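Local structure of glycerophosphodiester phosphodiesterase (3NO3) at residues A[39-51]-A[54-68]. The protein belongs to the glycerophosphodiester phosphodiesterase family, whose members are built on a TIM barrel, and binds a magnesium ion. Residues are numbered along the deposited sequence; the frame is centred on the assembly and turned at random.
Sequences EFDVHLTADNVLV and HDNDIQGKHIQSCTY. With MG (magnesium ion), chain B.
His-43 packs its CB on Ile-63 CG2 at 3.7 Å, reaching from strand 37-44 into segment 54-68. With CG anti to the carbonyl carbon (chi1 -59°), the side chain crosses that of Ile-63 at about a right angle and brings one ring face under CD1. This is a CH-pi contact, with Ile-63 CD1 4.2 Å from the centroid of the His-43 ring and nearest CD2. ND1 accepts a hydrogen bond from Gln-64 NE2 (3.1 Å, N-H...N angle 162°), close to both the ring and amide planes. CE1 meets Asn-56 OD1 edge-on at 3.3 Å. His-43 NE2 faces the backbone and lies 3.2 Å from Asp-55 O. His-54 O sits near the ring plane.

Further along, Ala-46 N donates to Cys-66 O, and one water joins Leu-44 O to Gln-64 O. Asp-47 OD1 accepts from Tyr-68 N (2.8 Å) and Thr-45 OG1, which approach from opposite faces of the carboxylate. Thr-67 is the N-cap of the helix that follows. The Tyr-68 ring takes Val-49 CG1 over one face.

At the other end, Asp-41 OD2 touches His-54 CB at 3.5 Å and accepts a hydrogen bond from Asn-22 ND2. Asp-41 OD1 and Glu-39 OE2 bind the magnesium ion, and Glu-103 completes the protein ligands. Residues 54-56 and 63-68, before and after the hairpin, thus pack on the strand that carries two magnesium ligands and on the turn that follows it. Gln-64 NE2 also donates to Ser-106 O, so its amide is gripped twice. Because ND1 of His-43 accepts the Gln-64 N-H, it carries no proton in this bond.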
loop_
_atom_site.group_PDB
_atom_site.type_symbol
_atom_site.label_atom_id
_atom_site.label_comp_id
_atom_site.label_asym_id
_atom_site.label_seq_id
_atom_site.Cartn_x
_atom_site.Cartn_y
_atom_site.Cartn_z
ATOM N N GLU A 39 -0.868 0.964 -4.801
ATOM C CA GLU A 39 -0.578 0.037 -3.705
ATOM C C GLU A 39 -0.356 -1.377 -4.237
ATOM O O GLU A 39 -0.963 -1.798 -5.249
ATOM C CB GLU A 39 -1.703 0.084 -2.674
ATOM C CG GLU A 39 -1.447 -0.721 -1.408
ATOM C CD GLU A 39 -2.082 -2.102 -1.366
ATOM O OE1 GLU A 39 -2.695 -2.603 -2.348
ATOM O OE2 GLU A 39 -2.049 -2.705 -0.248
ATOM N N PHE A 40 0.550 -2.077 -3.564
ATOM C CA PHE A 40 0.864 -3.449 -3.905
ATOM C C PHE A 40 1.370 -4.221 -2.681
ATOM O O PHE A 40 1.887 -3.613 -1.739
ATOM C CB PHE A 40 1.844 -3.467 -5.108
ATOM C CG PHE A 40 3.101 -2.724 -4.857
ATOM C CD1 PHE A 40 4.196 -3.362 -4.299
ATOM C CD2 PHE A 40 3.204 -1.371 -5.156
ATOM C CE1 PHE A 40 5.355 -2.653 -4.054
ATOM C CE2 PHE A 40 4.367 -0.674 -4.910
ATOM C CZ PHE A 40 5.444 -1.325 -4.356
ATOM N N ASP A 41 1.204 -5.558 -2.720
ATOM C CA ASP A 41 1.478 -6.422 -1.595
ATOM C C ASP A 41 2.715 -7.279 -1.834
ATOM O O ASP A 41 2.868 -7.872 -2.900
ATOM C CB ASP A 41 0.280 -7.313 -1.350
ATOM C CG ASP A 41 -0.980 -6.530 -1.217
ATOM O OD1 ASP A 41 -1.057 -5.724 -0.265
ATOM O OD2 ASP A 41 -1.933 -6.708 -2.008
ATOM N N VAL A 42 3.595 -7.345 -0.845
ATOM C CA VAL A 42 4.913 -7.980 -1.015
ATOM C C VAL A 42 5.140 -9.109 0.009
ATOM O O VAL A 42 4.892 -8.916 1.193
ATOM C CB VAL A 42 6.009 -6.944 -0.925
ATOM C CG1 VAL A 42 7.438 -7.611 -1.145
ATOM C CG2 VAL A 42 5.745 -5.787 -1.937
ATOM N N HIS A 43 5.601 -10.274 -0.477
ATOM C CA HIS A 43 6.059 -11.400 0.350
ATOM C C HIS A 43 7.530 -11.728 0.037
ATOM O O HIS A 43 7.988 -11.547 -1.092
ATOM C CB HIS A 43 5.330 -12.676 -0.001
ATOM C CG HIS A 43 3.853 -12.642 0.153
ATOM N ND1 HIS A 43 3.217 -13.185 1.243
ATOM C CD2 HIS A 43 2.878 -12.246 -0.700
ATOM C CE1 HIS A 43 1.911 -13.063 1.085
ATOM N NE2 HIS A 43 1.678 -12.485 -0.079
ATOM N N LEU A 44 8.197 -12.300 1.018
ATOM C CA LEU A 44 9.507 -12.900 0.949
ATOM C C LEU A 44 9.335 -14.436 0.825
ATOM O O LEU A 44 8.739 -15.100 1.717
ATOM C CB LEU A 44 10.340 -12.539 2.199
ATOM C CG LEU A 44 11.849 -12.791 2.122
ATOM C CD1 LEU A 44 12.548 -11.917 1.020
ATOM C CD2 LEU A 44 12.504 -12.591 3.559
ATOM N N THR A 45 9.869 -14.999 -0.263
ATOM C CA THR A 45 9.878 -16.451 -0.489
ATOM C C THR A 45 10.879 -17.111 0.491
ATOM O O THR A 45 11.666 -16.411 1.140
ATOM C CB THR A 45 10.234 -16.812 -1.938
ATOM O OG1 THR A 45 11.621 -16.490 -2.190
ATOM C CG2 THR A 45 9.274 -16.113 -2.987
ATOM N N ALA A 46 10.807 -18.438 0.607
ATOM C CA ALA A 46 11.701 -19.236 1.458
ATOM C C ALA A 46 13.181 -18.928 1.210
ATOM O O ALA A 46 13.996 -18.850 2.157
ATOM C CB ALA A 46 11.435 -20.768 1.238
ATOM N N ASP A 47 13.501 -18.767 -0.078
ATOM C CA ASP A 47 14.829 -18.402 -0.555
ATOM C C ASP A 47 15.090 -16.900 -0.726
ATOM O O ASP A 47 16.002 -16.511 -1.462
ATOM C CB ASP A 47 15.202 -19.237 -1.826
ATOM C CG ASP A 47 14.363 -18.931 -3.043
ATOM O OD1 ASP A 47 13.190 -18.489 -2.936
ATOM O OD2 ASP A 47 14.890 -19.146 -4.170
ATOM N N ASN A 48 14.337 -16.069 -0.009
ATOM C CA ASN A 48 14.586 -14.631 0.146
ATOM C C ASN A 48 14.461 -13.798 -1.148
ATOM O O ASN A 48 15.143 -12.813 -1.311
ATOM C CB ASN A 48 15.910 -14.339 0.866
ATOM C CG ASN A 48 15.944 -14.858 2.296
ATOM O OD1 ASN A 48 14.958 -15.344 2.833
ATOM N ND2 ASN A 48 17.102 -14.726 2.929
ATOM N N VAL A 49 13.536 -14.193 -2.022
ATOM C CA VAL A 49 13.142 -13.411 -3.187
ATOM C C VAL A 49 11.838 -12.689 -2.842
ATOM O O VAL A 49 10.894 -13.285 -2.284
ATOM C CB VAL A 49 12.989 -14.265 -4.441
ATOM C CG1 VAL A 49 12.518 -13.398 -5.673
ATOM C CG2 VAL A 49 14.289 -15.029 -4.766
ATOM N N LEU A 50 11.802 -11.398 -3.118
ATOM C CA LEU A 50 10.610 -10.600 -2.873
ATOM C C LEU A 50 9.713 -10.679 -4.111
ATOM O O LEU A 50 10.157 -10.407 -5.202
ATOM C CB LEU A 50 11.003 -9.141 -2.541
ATOM C CG LEU A 50 11.709 -8.974 -1.172
ATOM C CD1 LEU A 50 12.435 -7.664 -1.149
ATOM C CD2 LEU A 50 10.682 -9.053 -0.012
ATOM N N VAL A 51 8.449 -11.007 -3.905
ATOM C CA VAL A 51 7.453 -11.130 -4.994
ATOM C C VAL A 51 6.217 -10.362 -4.607
ATOM O O VAL A 51 6.020 -10.071 -3.418
ATOM C CB VAL A 51 7.112 -12.610 -5.273
ATOM C CG1 VAL A 51 8.380 -13.394 -5.728
ATOM C CG2 VAL A 51 6.481 -13.302 -3.999
ATOM N N HIS A 54 -1.202 -10.639 -3.285
ATOM C CA HIS A 54 -1.968 -10.355 -2.073
ATOM C C HIS A 54 -2.067 -11.558 -1.126
ATOM O O HIS A 54 -1.673 -11.468 0.042
ATOM C CB HIS A 54 -3.386 -9.856 -2.348
ATOM C CG HIS A 54 -4.253 -9.888 -1.118
ATOM N ND1 HIS A 54 -3.980 -9.137 0.015
ATOM C CD2 HIS A 54 -5.347 -10.634 -0.818
ATOM C CE1 HIS A 54 -4.889 -9.401 0.942
ATOM N NE2 HIS A 54 -5.726 -10.311 0.461
ATOM N N ASP A 55 -2.635 -12.650 -1.608
ATOM C CA ASP A 55 -2.947 -13.772 -0.711
ATOM C C ASP A 55 -1.669 -14.513 -0.287
ATOM O O ASP A 55 -0.625 -14.464 -0.990
ATOM C CB ASP A 55 -3.914 -14.733 -1.371
ATOM C CG ASP A 55 -5.367 -14.184 -1.434
ATOM O OD1 ASP A 55 -5.988 -13.998 -0.362
ATOM O OD2 ASP A 55 -5.865 -14.015 -2.550
ATOM N N ASN A 56 -1.737 -15.163 0.860
ATOM C CA ASN A 56 -0.589 -15.926 1.344
ATOM C C ASN A 56 -0.334 -17.190 0.520
ATOM O O ASN A 56 0.773 -17.670 0.527
ATOM C CB ASN A 56 -0.773 -16.294 2.820
ATOM C CG ASN A 56 -0.720 -15.081 3.747
ATOM O OD1 ASN A 56 0.110 -14.193 3.596
ATOM N ND2 ASN A 56 -1.613 -15.053 4.725
ATOM N N ASP A 57 -1.342 -17.680 -0.218
ATOM C CA ASP A 57 -1.254 -18.893 -1.029
ATOM C C ASP A 57 -1.667 -18.547 -2.458
ATOM O O ASP A 57 -2.636 -17.830 -2.637
ATOM C CB ASP A 57 -2.209 -19.949 -0.488
ATOM C CG ASP A 57 -1.948 -20.267 0.970
ATOM O OD1 ASP A 57 -1.051 -21.088 1.211
ATOM O OD2 ASP A 57 -2.588 -19.662 1.870
ATOM N N ILE A 58 -0.931 -19.076 -3.426
ATOM C CA ILE A 58 -1.207 -18.868 -4.845
ATOM C C ILE A 58 -1.292 -20.249 -5.477
ATOM O O ILE A 58 -0.321 -20.998 -5.479
ATOM C CB ILE A 58 -0.140 -17.938 -5.542
ATOM C CG1 ILE A 58 -0.469 -17.791 -7.065
ATOM C CG2 ILE A 58 1.301 -18.407 -5.267
ATOM C CD1 ILE A 58 0.477 -16.886 -7.846
ATOM N N GLN A 59 -2.475 -20.612 -5.979
ATOM C CA GLN A 59 -2.678 -21.871 -6.695
ATOM C C GLN A 59 -2.185 -23.095 -5.859
ATOM O O GLN A 59 -1.518 -23.986 -6.370
ATOM C CB GLN A 59 -2.058 -21.789 -8.096
ATOM C CG GLN A 59 -2.836 -20.751 -8.964
ATOM C CD GLN A 59 -2.038 -20.210 -10.126
ATOM O OE1 GLN A 59 -1.411 -20.986 -10.870
ATOM N NE2 GLN A 59 -2.106 -18.884 -10.339
ATOM N N GLY A 60 -2.508 -23.090 -4.573
ATOM C CA GLY A 60 -2.125 -24.154 -3.649
ATOM C C GLY A 60 -0.713 -24.072 -3.096
ATOM O O GLY A 60 -0.338 -24.957 -2.310
ATOM N N LYS A 61 0.066 -23.050 -3.460
ATOM C CA LYS A 61 1.450 -22.876 -2.981
ATOM C C LYS A 61 1.519 -21.772 -1.939
ATOM O O LYS A 61 1.103 -20.655 -2.220
ATOM C CB LYS A 61 2.369 -22.571 -4.147
ATOM C CG LYS A 61 2.335 -23.714 -5.211
ATOM C CD LYS A 61 3.691 -24.136 -5.687
ATOM C CE LYS A 61 3.606 -25.157 -6.878
ATOM N NZ LYS A 61 4.832 -25.100 -7.801
ATOM N N HIS A 62 2.074 -22.067 -0.757
ATOM C CA HIS A 62 2.217 -21.081 0.304
ATOM C C HIS A 62 3.486 -20.333 0.060
ATOM O O HIS A 62 4.601 -20.936 0.201
ATOM C CB HIS A 62 2.229 -21.771 1.678
ATOM C CG HIS A 62 2.484 -20.840 2.813
ATOM N ND1 HIS A 62 3.672 -20.851 3.500
ATOM C CD2 HIS A 62 1.717 -19.878 3.378
ATOM C CE1 HIS A 62 3.637 -19.915 4.442
ATOM N NE2 HIS A 62 2.469 -19.299 4.381
ATOM N N ILE A 63 3.356 -19.037 -0.248
ATOM C CA ILE A 63 4.450 -18.270 -0.893
ATOM C C ILE A 63 5.688 -18.204 0.000
ATOM O O ILE A 63 6.781 -18.458 -0.446
ATOM C CB ILE A 63 3.989 -16.828 -1.290
ATOM C CG1 ILE A 63 2.967 -16.903 -2.452
ATOM C CG2 ILE A 63 5.189 -15.943 -1.694
ATOM C CD1 ILE A 63 2.264 -15.575 -2.709
ATOM N N GLN A 64 5.479 -17.929 1.285
ATOM C CA GLN A 64 6.571 -17.718 2.223
ATOM C C GLN A 64 7.397 -18.956 2.619
ATOM O O GLN A 64 8.491 -18.801 3.182
ATOM C CB GLN A 64 6.069 -16.945 3.451
ATOM C CG GLN A 64 5.618 -15.490 3.150
ATOM C CD GLN A 64 4.978 -14.838 4.355
ATOM O OE1 GLN A 64 5.191 -15.276 5.510
ATOM N NE2 GLN A 64 4.201 -13.790 4.110
ATOM N N SER A 65 6.868 -20.152 2.339
ATOM C CA SER A 65 7.582 -21.399 2.568
ATOM C C SER A 65 8.024 -22.054 1.285
ATOM O O SER A 65 8.677 -23.093 1.364
ATOM C CB SER A 65 6.787 -22.354 3.488
ATOM O OG SER A 65 5.532 -22.733 2.951
ATOM N N CYS A 66 7.728 -21.440 0.109
ATOM C CA CYS A 66 8.070 -22.034 -1.177
ATOM C C CYS A 66 9.317 -21.309 -1.712
ATOM O O CYS A 66 9.507 -20.142 -1.441
ATOM C CB CYS A 66 6.928 -21.904 -2.179
ATOM S SG CYS A 66 5.683 -23.145 -1.900
ATOM N N THR A 67 10.115 -21.966 -2.516
ATOM C CA THR A 67 11.179 -21.260 -3.243
ATOM C C THR A 67 10.612 -20.484 -4.432
ATOM O O THR A 67 9.538 -20.802 -4.954
ATOM C CB THR A 67 12.224 -22.200 -3.786
ATOM O OG1 THR A 67 11.587 -23.077 -4.723
ATOM C CG2 THR A 67 12.965 -22.973 -2.638
ATOM N N TYR A 68 11.329 -19.445 -4.858
ATOM C CA TYR A 68 10.904 -18.683 -6.041
ATOM C C TYR A 68 10.765 -19.590 -7.293
ATOM O O TYR A 68 9.817 -19.433 -8.091
ATOM C CB TYR A 68 11.808 -17.465 -6.287
ATOM C CG TYR A 68 11.439 -16.734 -7.548
ATOM C CD1 TYR A 68 10.183 -16.112 -7.689
ATOM C CD2 TYR A 68 12.291 -16.743 -8.640
ATOM C CE1 TYR A 68 9.803 -15.493 -8.866
ATOM C CE2 TYR A 68 11.931 -16.113 -9.841
ATOM C CZ TYR A 68 10.694 -15.495 -9.949
ATOM O OH TYR A 68 10.367 -14.906 -11.144
HETATM MG MG MG B . -2.632 -4.592 0.487
HETATM O O HOH W 1 -3.660 -4.903 -1.380
HETATM O O HOH W 2 9.539 -16.358 3.949
HETATM O O HOH W 3 -3.587 -6.408 1.101
#